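Local structure of transcriptional regulator (Pyrococcus horikoshii, 1UDD) at residues Leu53-Ala64 against Met117-Ile126; Tyr140-Leu151 against Glu161-Asn169. The protein is of unknown function here but is a TenA homologue, an all-helical member of the TENA/THI-4/PQQC family, assembled as four copies of the chain. All blocks are in the same frame, centred on the assembly; numbering follows the deposited sequence.

Contact 1: residues Leu53-Ala64 against Met117-Ile126; sequences LTRALAVISSKA and MLATAYKGNI
Ala-121 fills the hollow between Ala-56 and Ile-60: its CB lies 3.7 Å from CG1 of Ile-60 and 3.8 Å from the backbone O of Ala-56, with Val-59 closing one flank. In return, CB of Ala-56 presses on CB of Met-117, 3.8 Å away. These small side chains let helix segments 53-63 and 117-123 run parallel, 3° apart, with axes only 8.4 Å from each other. Larger knobs flank the alanines. CD1 of Leu-118, its CG placed anti to the backbone N (chi1 -173°), reaches back to CG2 of Val-59 at 3.5 Å, the two side chains crossing at about a right angle. Met-117 bends at chi3, laying CE against the backbone of Leu-53 and its SD beside Leu-53 CD1. Beyond the end of helix 108-123, CG2 of Ile-126 meets Ala-64.

Lys-63 makes the polar part of the contact. Its chain, bent at chi3, spans the groove and delivers NZ to two carbonyls of the last turn, Ala-121 O at 2.8 Å, met in the carbonyl plane, and Tyr-122 O at 2.8 Å, approached from above the plane, and to Gly-124 O, just past the helix, at 2.9 Å. The partial negative charge of a helix C-terminus would favour the ammonium at the first two.

Other subunits also approach: Arg-55 hydrogen-bonds to Ala-64 O of the second subunit, and Tyr-122 OH to Ser-62 OG of the fourth subunit. Within the chain, helix 126-146 packs on Leu-57 and Met-117, and helix 68-79 covers Ile-60 and Ile-126.

Contact 2: residues Tyr140-Leu151 against Glu161-Asn169; sequences YAEIAEYHKDKL and EWGKVYLSN
Tyr-166 has CG anti to its carbonyl carbon (chi1 -50°), while the chi1 of Tyr-140, -91°, is displaced from the usual staggered value; together these torsions set the two side chains alongside each other, pointing the same way, with the rings turned into a T. The CD2 edge of Tyr-140 points at one face of the Tyr-166 ring, CD2 standing 3.5 Å above its plane and offset toward the rim, with planes at 71° and centroids 5.3 Å apart. Near the ring root, CB of Tyr-166 rests 3.5 Å from the backbone O of Tyr-140. Trp-162 adds its CZ2 beside CE2 of Tyr-140, the side chains crossing at about a right angle.

Leu-167 forks around Ala-144. Its CD2 is 3.4 Å from Ala-144 CB, tighter than usual, and CD1 continues to the backbone N of Glu-145. Leu-151 sends CD1 to Leu-167 CD2 and over the backbone of Gly-163, 3.6 Å from its C. With no side chain at Gly-163, the methyl can settle directly on the main chain.

Tyr-140 OH hydrogen-bonds to Tyr-42 OH, and Tyr-171 meets the Tyr-166 ring edge-to-face. The arrangement is an apolar junction with an aromatic cluster, where helices 126-146 and 148-151 meet the end of helix 157-164 and the residues after it, the two segments joined by a short connection of nine residues within the all-helical TenA-type fold.

Contact 1 and contact 2 lie on opposite sides of the chain's centre, their own centres 27 Å apart, and no atoms of the two touch. They are joined through the chain: helix 108-123 supplies one side of contact 1, and helix 126-146, next in sequence, carries part of contact 2. Contact 1 is buried and is also bordered by three other subunits; contact 2 is partly buried, and no other chain of the assembly touches its segments. Alanines flanked by larger aliphatic side chains and a methionine, closed by one lysine on backbone carbonyls, mark the first. Aromatic rings and leucines make the second, which has no cross-segment hydrogen bonds.

Contact 1: residues Leu53-Ala64 against Met117-Ile126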
loop_
_atom_site.group_PDB
_atom_site.type_symbol
_atom_site.label_atom_id
_atom_site.label_comp_id
_atom_site.label_asym_id
_atom_site.label_seq_id
_atom_site.Cartn_x
_atom_site.Cartn_y
_atom_site.Cartn_z
ATOM N N LEU A 53 -2.863 -15.834 0.742
ATOM C CA LEU A 53 -1.567 -16.066 0.110
ATOM C C LEU A 53 -1.563 -15.285 -1.203
ATOM O O LEU A 53 -0.562 -14.685 -1.589
ATOM C CB LEU A 53 -1.383 -17.555 -0.164
ATOM C CG LEU A 53 0.028 -18.111 -0.364
ATOM C CD1 LEU A 53 0.836 -17.902 0.912
ATOM C CD2 LEU A 53 -0.048 -19.614 -0.704
ATOM N N THR A 54 -2.699 -15.299 -1.886
ATOM C CA THR A 54 -2.841 -14.585 -3.153
ATOM C C THR A 54 -2.694 -13.070 -2.984
ATOM O O THR A 54 -1.992 -12.427 -3.761
ATOM C CB THR A 54 -4.199 -14.903 -3.795
ATOM O OG1 THR A 54 -4.265 -16.310 -4.051
ATOM C CG2 THR A 54 -4.374 -14.162 -5.098
ATOM N N ARG A 55 -3.348 -12.501 -1.970
ATOM C CA ARG A 55 -3.261 -11.061 -1.731
ATOM C C ARG A 55 -1.838 -10.631 -1.468
ATOM O O ARG A 55 -1.385 -9.615 -1.998
ATOM C CB ARG A 55 -4.097 -10.620 -0.518
ATOM C CG ARG A 55 -5.585 -10.558 -0.754
ATOM C CD ARG A 55 -6.355 -10.027 0.478
ATOM N NE ARG A 55 -7.734 -10.480 0.383
ATOM C CZ ARG A 55 -8.603 -9.994 -0.489
ATOM N NH1 ARG A 55 -8.228 -9.023 -1.309
ATOM N NH2 ARG A 55 -9.813 -10.531 -0.593
ATOM N N ALA A 56 -1.132 -11.389 -0.632
ATOM C CA ALA A 56 0.238 -11.016 -0.300
ATOM C C ALA A 56 1.136 -11.116 -1.536
ATOM O O ALA A 56 1.984 -10.245 -1.765
ATOM C CB ALA A 56 0.772 -11.891 0.857
ATOM N N LEU A 57 0.938 -12.156 -2.346
ATOM C CA LEU A 57 1.741 -12.295 -3.553
ATOM C C LEU A 57 1.494 -11.137 -4.504
ATOM O O LEU A 57 2.430 -10.653 -5.151
ATOM C CB LEU A 57 1.443 -13.613 -4.264
ATOM C CG LEU A 57 2.088 -14.829 -3.579
ATOM C CD1 LEU A 57 1.489 -16.131 -4.127
ATOM C CD2 LEU A 57 3.585 -14.782 -3.777
ATOM N N ALA A 58 0.238 -10.684 -4.580
ATOM C CA ALA A 58 -0.095 -9.580 -5.471
ATOM C C ALA A 58 0.659 -8.314 -5.025
ATOM O O ALA A 58 1.254 -7.626 -5.844
ATOM C CB ALA A 58 -1.612 -9.331 -5.475
ATOM N N VAL A 59 0.633 -8.005 -3.732
ATOM C CA VAL A 59 1.348 -6.817 -3.254
ATOM C C VAL A 59 2.858 -6.940 -3.535
ATOM O O VAL A 59 3.483 -6.010 -4.051
ATOM C CB VAL A 59 1.128 -6.587 -1.749
ATOM C CG1 VAL A 59 1.991 -5.432 -1.278
ATOM C CG2 VAL A 59 -0.342 -6.305 -1.478
ATOM N N ILE A 60 3.450 -8.081 -3.205
ATOM C CA ILE A 60 4.875 -8.254 -3.480
ATOM C C ILE A 60 5.129 -8.027 -4.979
ATOM O O ILE A 60 6.041 -7.286 -5.368
ATOM C CB ILE A 60 5.365 -9.664 -3.096
ATOM C CG1 ILE A 60 5.249 -9.855 -1.585
ATOM C CG2 ILE A 60 6.822 -9.857 -3.555
ATOM C CD1 ILE A 60 5.667 -11.228 -1.121
ATOM N N SER A 61 4.296 -8.621 -5.822
ATOM C CA SER A 61 4.491 -8.456 -7.261
ATOM C C SER A 61 4.343 -6.999 -7.698
ATOM O O SER A 61 5.075 -6.521 -8.575
ATOM C CB SER A 61 3.511 -9.327 -8.046
ATOM O OG SER A 61 2.253 -8.700 -8.125
ATOM N N SER A 62 3.407 -6.285 -7.086
ATOM C CA SER A 62 3.181 -4.894 -7.451
ATOM C C SER A 62 4.407 -3.995 -7.208
ATOM O O SER A 62 4.533 -2.923 -7.800
ATOM C CB SER A 62 1.987 -4.356 -6.661
ATOM O OG SER A 62 2.338 -4.136 -5.302
ATOM N N LYS A 63 5.322 -4.457 -6.364
ATOM C CA LYS A 63 6.509 -3.695 -5.989
ATOM C C LYS A 63 7.806 -4.220 -6.598
ATOM O O LYS A 63 8.827 -3.536 -6.617
ATOM C CB LYS A 63 6.618 -3.688 -4.460
ATOM C CG LYS A 63 5.345 -3.171 -3.790
ATOM C CD LYS A 63 5.287 -3.489 -2.286
ATOM C CE LYS A 63 6.398 -2.829 -1.483
ATOM N NZ LYS A 63 6.212 -3.107 -0.015
ATOM N N ALA A 64 7.749 -5.434 -7.109
ATOM C CA ALA A 64 8.909 -6.061 -7.682
ATOM C C ALA A 64 9.301 -5.506 -9.042
ATOM O O ALA A 64 8.524 -4.846 -9.727
ATOM C CB ALA A 64 8.669 -7.561 -7.779
ATOM N N MET A 117 1.026 -11.853 6.662
ATOM C CA MET A 117 1.593 -11.960 5.306
ATOM C C MET A 117 1.403 -10.648 4.527
ATOM O O MET A 117 2.351 -10.105 3.965
ATOM C CB MET A 117 0.917 -13.078 4.494
ATOM C CG MET A 117 0.901 -14.468 5.161
ATOM S SD MET A 117 0.477 -15.794 4.012
ATOM C CE MET A 117 -0.704 -15.026 3.022
ATOM N N LEU A 118 0.165 -10.157 4.488
ATOM C CA LEU A 118 -0.135 -8.944 3.748
ATOM C C LEU A 118 0.599 -7.744 4.338
ATOM O O LEU A 118 1.198 -6.958 3.618
ATOM C CB LEU A 118 -1.646 -8.684 3.748
ATOM C CG LEU A 118 -2.087 -7.522 2.847
ATOM C CD1 LEU A 118 -1.649 -7.782 1.414
ATOM C CD2 LEU A 118 -3.588 -7.372 2.907
ATOM N N ALA A 119 0.544 -7.603 5.653
ATOM C CA ALA A 119 1.227 -6.492 6.308
ATOM C C ALA A 119 2.735 -6.497 6.026
ATOM O O ALA A 119 3.351 -5.436 5.825
ATOM C CB ALA A 119 0.973 -6.540 7.815
ATOM N N THR A 120 3.333 -7.681 6.018
ATOM C CA THR A 120 4.772 -7.788 5.770
ATOM C C THR A 120 5.110 -7.461 4.318
ATOM O O THR A 120 6.127 -6.817 4.030
ATOM C CB THR A 120 5.286 -9.186 6.145
ATOM O OG1 THR A 120 4.897 -9.479 7.490
ATOM C CG2 THR A 120 6.799 -9.241 6.074
ATOM N N ALA A 121 4.249 -7.892 3.402
ATOM C CA ALA A 121 4.440 -7.598 1.984
ATOM C C ALA A 121 4.360 -6.075 1.767
ATOM O O ALA A 121 5.094 -5.498 0.965
ATOM C CB ALA A 121 3.356 -8.280 1.168
ATOM N N TYR A 122 3.449 -5.432 2.489
ATOM C CA TYR A 122 3.260 -4.001 2.360
ATOM C C TYR A 122 4.398 -3.165 2.933
ATOM O O TYR A 122 4.914 -2.263 2.277
ATOM C CB TYR A 122 1.933 -3.570 3.021
ATOM C CG TYR A 122 1.818 -2.066 3.142
ATOM C CD1 TYR A 122 2.242 -1.413 4.294
ATOM C CD2 TYR A 122 1.401 -1.283 2.051
ATOM C CE1 TYR A 122 2.265 -0.021 4.367
ATOM C CE2 TYR A 122 1.430 0.110 2.108
ATOM C CZ TYR A 122 1.866 0.738 3.275
ATOM O OH TYR A 122 1.930 2.118 3.355
ATOM N N LYS A 123 4.800 -3.447 4.156
ATOM C CA LYS A 123 5.846 -2.630 4.734
ATOM C C LYS A 123 7.276 -2.930 4.355
ATOM O O LYS A 123 8.107 -2.024 4.395
ATOM C CB LYS A 123 5.718 -2.584 6.255
ATOM C CG LYS A 123 5.595 -3.907 6.917
ATOM C CD LYS A 123 5.345 -3.710 8.398
ATOM C CE LYS A 123 5.121 -5.041 9.076
ATOM N NZ LYS A 123 5.193 -4.898 10.545
ATOM N N GLY A 124 7.567 -4.157 3.928
ATOM C CA GLY A 124 8.955 -4.484 3.614
ATOM C C GLY A 124 9.278 -4.591 2.152
ATOM O O GLY A 124 8.366 -4.504 1.318
ATOM N N ASN A 125 10.567 -4.760 1.836
ATOM C CA ASN A 125 11.005 -4.919 0.447
ATOM C C ASN A 125 10.532 -6.308 -0.034
ATOM O O ASN A 125 9.872 -7.037 0.729
ATOM C CB ASN A 125 12.537 -4.796 0.332
ATOM C CG ASN A 125 13.286 -5.724 1.288
ATOM O OD1 ASN A 125 12.897 -6.878 1.492
ATOM N ND2 ASN A 125 14.381 -5.216 1.872
ATOM N N ILE A 126 10.868 -6.698 -1.265
ATOM C CA ILE A 126 10.399 -7.991 -1.776
ATOM C C ILE A 126 10.968 -9.195 -1.041
ATOM O O ILE A 126 10.267 -10.190 -0.828
ATOM C CB ILE A 126 10.684 -8.158 -3.279
ATOM C CG1 ILE A 126 12.156 -8.446 -3.506
ATOM C CG2 ILE A 126 10.273 -6.892 -4.016
ATOM C CD1 ILE A 126 12.431 -9.221 -4.770
#

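Contact 2: residues Tyr140-Leu151 against Glu161-Asn169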
loop_
_atom_site.group_PDB
_atom_site.type_symbol
_atom_site.label_atom_id
_atom_site.label_comp_id
_atom_site.label_asym_id
_atom_site.label_seq_id
_atom_site.Cartn_x
_atom_site.Cartn_y
_atom_site.Cartn_z
ATOM N N TYR A 140 5.588 -26.969 4.342
ATOM C CA TYR A 140 4.679 -27.974 3.798
ATOM C C TYR A 140 5.449 -29.060 3.057
ATOM O O TYR A 140 5.060 -30.233 3.070
ATOM C CB TYR A 140 3.637 -27.324 2.873
ATOM C CG TYR A 140 2.373 -26.910 3.608
ATOM C CD1 TYR A 140 2.414 -25.981 4.658
ATOM C CD2 TYR A 140 1.148 -27.513 3.312
ATOM C CE1 TYR A 140 1.254 -25.676 5.400
ATOM C CE2 TYR A 140 -0.003 -27.220 4.042
ATOM C CZ TYR A 140 0.053 -26.309 5.080
ATOM O OH TYR A 140 -1.092 -26.051 5.800
ATOM N N ALA A 141 6.542 -28.673 2.415
ATOM C CA ALA A 141 7.364 -29.639 1.707
ATOM C C ALA A 141 8.177 -30.452 2.713
ATOM O O ALA A 141 8.306 -31.669 2.565
ATOM C CB ALA A 141 8.297 -28.925 0.727
ATOM N N GLU A 142 8.724 -29.783 3.735
ATOM C CA GLU A 142 9.534 -30.470 4.744
ATOM C C GLU A 142 8.702 -31.449 5.558
ATOM O O GLU A 142 9.185 -32.511 5.942
ATOM C CB GLU A 142 10.205 -29.474 5.697
ATOM C CG GLU A 142 11.391 -28.738 5.140
ATOM C CD GLU A 142 12.549 -29.645 4.751
ATOM O OE1 GLU A 142 12.783 -30.672 5.426
ATOM O OE2 GLU A 142 13.249 -29.309 3.775
ATOM N N ILE A 143 7.460 -31.071 5.844
ATOM C CA ILE A 143 6.570 -31.933 6.601
ATOM C C ILE A 143 6.336 -33.227 5.816
ATOM O O ILE A 143 6.438 -34.314 6.373
ATOM C CB ILE A 143 5.208 -31.246 6.860
ATOM C CG1 ILE A 143 5.375 -30.063 7.825
ATOM C CG2 ILE A 143 4.236 -32.251 7.436
ATOM C CD1 ILE A 143 4.077 -29.232 8.018
ATOM N N ALA A 144 6.025 -33.105 4.527
ATOM C CA ALA A 144 5.780 -34.276 3.686
ATOM C C ALA A 144 7.039 -35.127 3.626
ATOM O O ALA A 144 6.981 -36.347 3.794
ATOM C CB ALA A 144 5.365 -33.852 2.282
ATOM N N GLU A 145 8.181 -34.484 3.393
ATOM C CA GLU A 145 9.450 -35.205 3.338
ATOM C C GLU A 145 9.633 -35.957 4.655
ATOM O O GLU A 145 9.976 -37.133 4.664
ATOM C CB GLU A 145 10.604 -34.215 3.118
ATOM C CG GLU A 145 12.011 -34.814 3.120
ATOM C CD GLU A 145 12.225 -35.843 2.024
ATOM O OE1 GLU A 145 11.636 -35.675 0.936
ATOM O OE2 GLU A 145 12.995 -36.808 2.245
ATOM N N TYR A 146 9.353 -35.272 5.759
ATOM C CA TYR A 146 9.485 -35.829 7.103
ATOM C C TYR A 146 8.601 -37.057 7.360
ATOM O O TYR A 146 9.013 -37.983 8.053
ATOM C CB TYR A 146 9.135 -34.757 8.141
ATOM C CG TYR A 146 9.447 -35.129 9.576
ATOM C CD1 TYR A 146 10.658 -34.757 10.168
ATOM C CD2 TYR A 146 8.525 -35.833 10.351
ATOM C CE1 TYR A 146 10.944 -35.071 11.495
ATOM C CE2 TYR A 146 8.797 -36.156 11.681
ATOM C CZ TYR A 146 10.008 -35.766 12.246
ATOM O OH TYR A 146 10.263 -36.044 13.569
ATOM N N HIS A 147 7.382 -37.042 6.826
ATOM C CA HIS A 147 6.439 -38.144 7.023
ATOM C C HIS A 147 6.220 -38.966 5.752
ATOM O O HIS A 147 5.219 -39.662 5.614
ATOM C CB HIS A 147 5.095 -37.594 7.515
ATOM C CG HIS A 147 5.166 -36.926 8.853
ATOM N ND1 HIS A 147 5.331 -37.627 10.028
ATOM C CD2 HIS A 147 5.088 -35.620 9.204
ATOM C CE1 HIS A 147 5.351 -36.783 11.044
ATOM N NE2 HIS A 147 5.207 -35.559 10.570
ATOM N N LYS A 148 7.179 -38.867 4.841
ATOM C CA LYS A 148 7.185 -39.549 3.552
ATOM C C LYS A 148 6.741 -41.016 3.640
ATOM O O LYS A 148 5.843 -41.456 2.920
ATOM C CB LYS A 148 8.607 -39.475 3.011
ATOM C CG LYS A 148 8.786 -39.606 1.529
ATOM C CD LYS A 148 10.275 -39.483 1.221
ATOM C CE LYS A 148 10.522 -39.000 -0.193
ATOM N NZ LYS A 148 11.973 -38.832 -0.466
ATOM N N ASP A 149 7.391 -41.768 4.518
ATOM C CA ASP A 149 7.088 -43.185 4.705
ATOM C C ASP A 149 5.649 -43.426 5.155
ATOM O O ASP A 149 4.952 -44.265 4.582
ATOM C CB ASP A 149 8.080 -43.801 5.705
ATOM C CG ASP A 149 8.230 -42.971 6.981
ATOM O OD1 ASP A 149 8.427 -41.735 6.891
ATOM O OD2 ASP A 149 8.164 -43.563 8.079
ATOM N N LYS A 150 5.210 -42.690 6.175
ATOM C CA LYS A 150 3.849 -42.818 6.688
ATOM C C LYS A 150 2.834 -42.541 5.584
ATOM O O LYS A 150 1.759 -43.147 5.536
ATOM C CB LYS A 150 3.578 -41.814 7.809
ATOM C CG LYS A 150 4.386 -41.964 9.077
ATOM C CD LYS A 150 3.809 -41.023 10.139
ATOM C CE LYS A 150 4.589 -41.087 11.438
ATOM N NZ LYS A 150 6.003 -40.652 11.232
ATOM N N LEU A 151 3.175 -41.608 4.703
ATOM C CA LEU A 151 2.271 -41.243 3.630
ATOM C C LEU A 151 2.107 -42.390 2.648
ATOM O O LEU A 151 0.986 -42.799 2.354
ATOM C CB LEU A 151 2.785 -39.998 2.903
ATOM C CG LEU A 151 1.752 -39.168 2.134
ATOM C CD1 LEU A 151 2.445 -37.990 1.509
ATOM C CD2 LEU A 151 1.076 -39.997 1.061
ATOM N N GLU A 161 -3.637 -38.458 -1.549
ATOM C CA GLU A 161 -3.638 -37.555 -2.685
ATOM C C GLU A 161 -3.149 -36.199 -2.177
ATOM O O GLU A 161 -2.219 -35.609 -2.725
ATOM C CB GLU A 161 -5.054 -37.413 -3.254
ATOM C CG GLU A 161 -5.779 -38.732 -3.497
ATOM C CD GLU A 161 -7.146 -38.539 -4.148
ATOM O OE1 GLU A 161 -7.194 -38.292 -5.374
ATOM O OE2 GLU A 161 -8.169 -38.624 -3.431
ATOM N N TRP A 162 -3.783 -35.728 -1.108
ATOM C CA TRP A 162 -3.442 -34.451 -0.495
ATOM C C TRP A 162 -1.945 -34.314 -0.224
ATOM O O TRP A 162 -1.323 -33.323 -0.600
ATOM C CB TRP A 162 -4.208 -34.284 0.821
ATOM C CG TRP A 162 -3.924 -32.987 1.497
ATOM C CD1 TRP A 162 -4.526 -31.784 1.255
ATOM C CD2 TRP A 162 -2.924 -32.745 2.490
ATOM N NE1 TRP A 162 -3.961 -30.806 2.038
ATOM C CE2 TRP A 162 -2.973 -31.368 2.807
ATOM C CE3 TRP A 162 -1.986 -33.560 3.143
ATOM C CZ2 TRP A 162 -2.117 -30.781 3.755
ATOM C CZ3 TRP A 162 -1.134 -32.976 4.087
ATOM C CH2 TRP A 162 -1.209 -31.596 4.380
ATOM N N GLY A 163 -1.369 -35.324 0.418
ATOM C CA GLY A 163 0.039 -35.275 0.755
ATOM C C GLY A 163 1.037 -35.332 -0.384
ATOM O O GLY A 163 2.016 -34.581 -0.389
ATOM N N LYS A 164 0.802 -36.215 -1.347
ATOM C CA LYS A 164 1.721 -36.379 -2.468
ATOM C C LYS A 164 2.049 -35.090 -3.209
ATOM O O LYS A 164 3.127 -34.963 -3.794
ATOM C CB LYS A 164 1.173 -37.432 -3.443
ATOM C CG LYS A 164 1.010 -38.809 -2.792
ATOM C CD LYS A 164 0.663 -39.924 -3.783
ATOM C CE LYS A 164 -0.705 -39.729 -4.438
ATOM N NZ LYS A 164 -0.689 -38.667 -5.480
ATOM N N VAL A 165 1.140 -34.122 -3.172
ATOM C CA VAL A 165 1.382 -32.864 -3.865
ATOM C C VAL A 165 2.692 -32.204 -3.411
ATOM O O VAL A 165 3.455 -31.672 -4.224
ATOM C CB VAL A 165 0.227 -31.869 -3.635
ATOM C CG1 VAL A 165 0.467 -30.611 -4.437
ATOM C CG2 VAL A 165 -1.095 -32.499 -4.027
ATOM N N TYR A 166 2.967 -32.268 -2.116
ATOM C CA TYR A 166 4.163 -31.634 -1.580
ATOM C C TYR A 166 5.495 -32.341 -1.829
ATOM O O TYR A 166 6.556 -31.738 -1.636
ATOM C CB TYR A 166 3.944 -31.346 -0.092
ATOM C CG TYR A 166 2.630 -30.629 0.140
ATOM C CD1 TYR A 166 1.582 -31.255 0.807
ATOM C CD2 TYR A 166 2.418 -29.345 -0.363
ATOM C CE1 TYR A 166 0.349 -30.633 0.972
ATOM C CE2 TYR A 166 1.184 -28.706 -0.210
ATOM C CZ TYR A 166 0.153 -29.362 0.462
ATOM O OH TYR A 166 -1.070 -28.757 0.619
ATOM N N LEU A 167 5.447 -33.591 -2.294
ATOM C CA LEU A 167 6.668 -34.348 -2.601
ATOM C C LEU A 167 7.047 -34.259 -4.079
ATOM O O LEU A 167 8.136 -34.677 -4.468
ATOM C CB LEU A 167 6.506 -35.834 -2.260
ATOM C CG LEU A 167 6.326 -36.299 -0.822
ATOM C CD1 LEU A 167 7.393 -35.662 0.050
ATOM C CD2 LEU A 167 4.936 -35.944 -0.348
ATOM N N SER A 168 6.144 -33.739 -4.906
ATOM C CA SER A 168 6.403 -33.621 -6.336
ATOM C C SER A 168 7.610 -32.730 -6.630
ATOM O O SER A 168 7.940 -31.842 -5.840
ATOM C CB SER A 168 5.167 -33.071 -7.040
ATOM O OG SER A 168 4.813 -31.800 -6.525
ATOM N N ASN A 169 8.268 -32.971 -7.764
ATOM C CA ASN A 169 9.442 -32.196 -8.152
ATOM C C ASN A 169 9.077 -30.756 -8.429
ATOM O O ASN A 169 9.858 -29.845 -8.172
ATOM C CB ASN A 169 10.112 -32.775 -9.412
ATOM C CG ASN A 169 10.806 -34.101 -9.156
ATOM O OD1 ASN A 169 11.389 -34.314 -8.091
ATOM N ND2 ASN A 169 10.766 -34.992 -10.144
#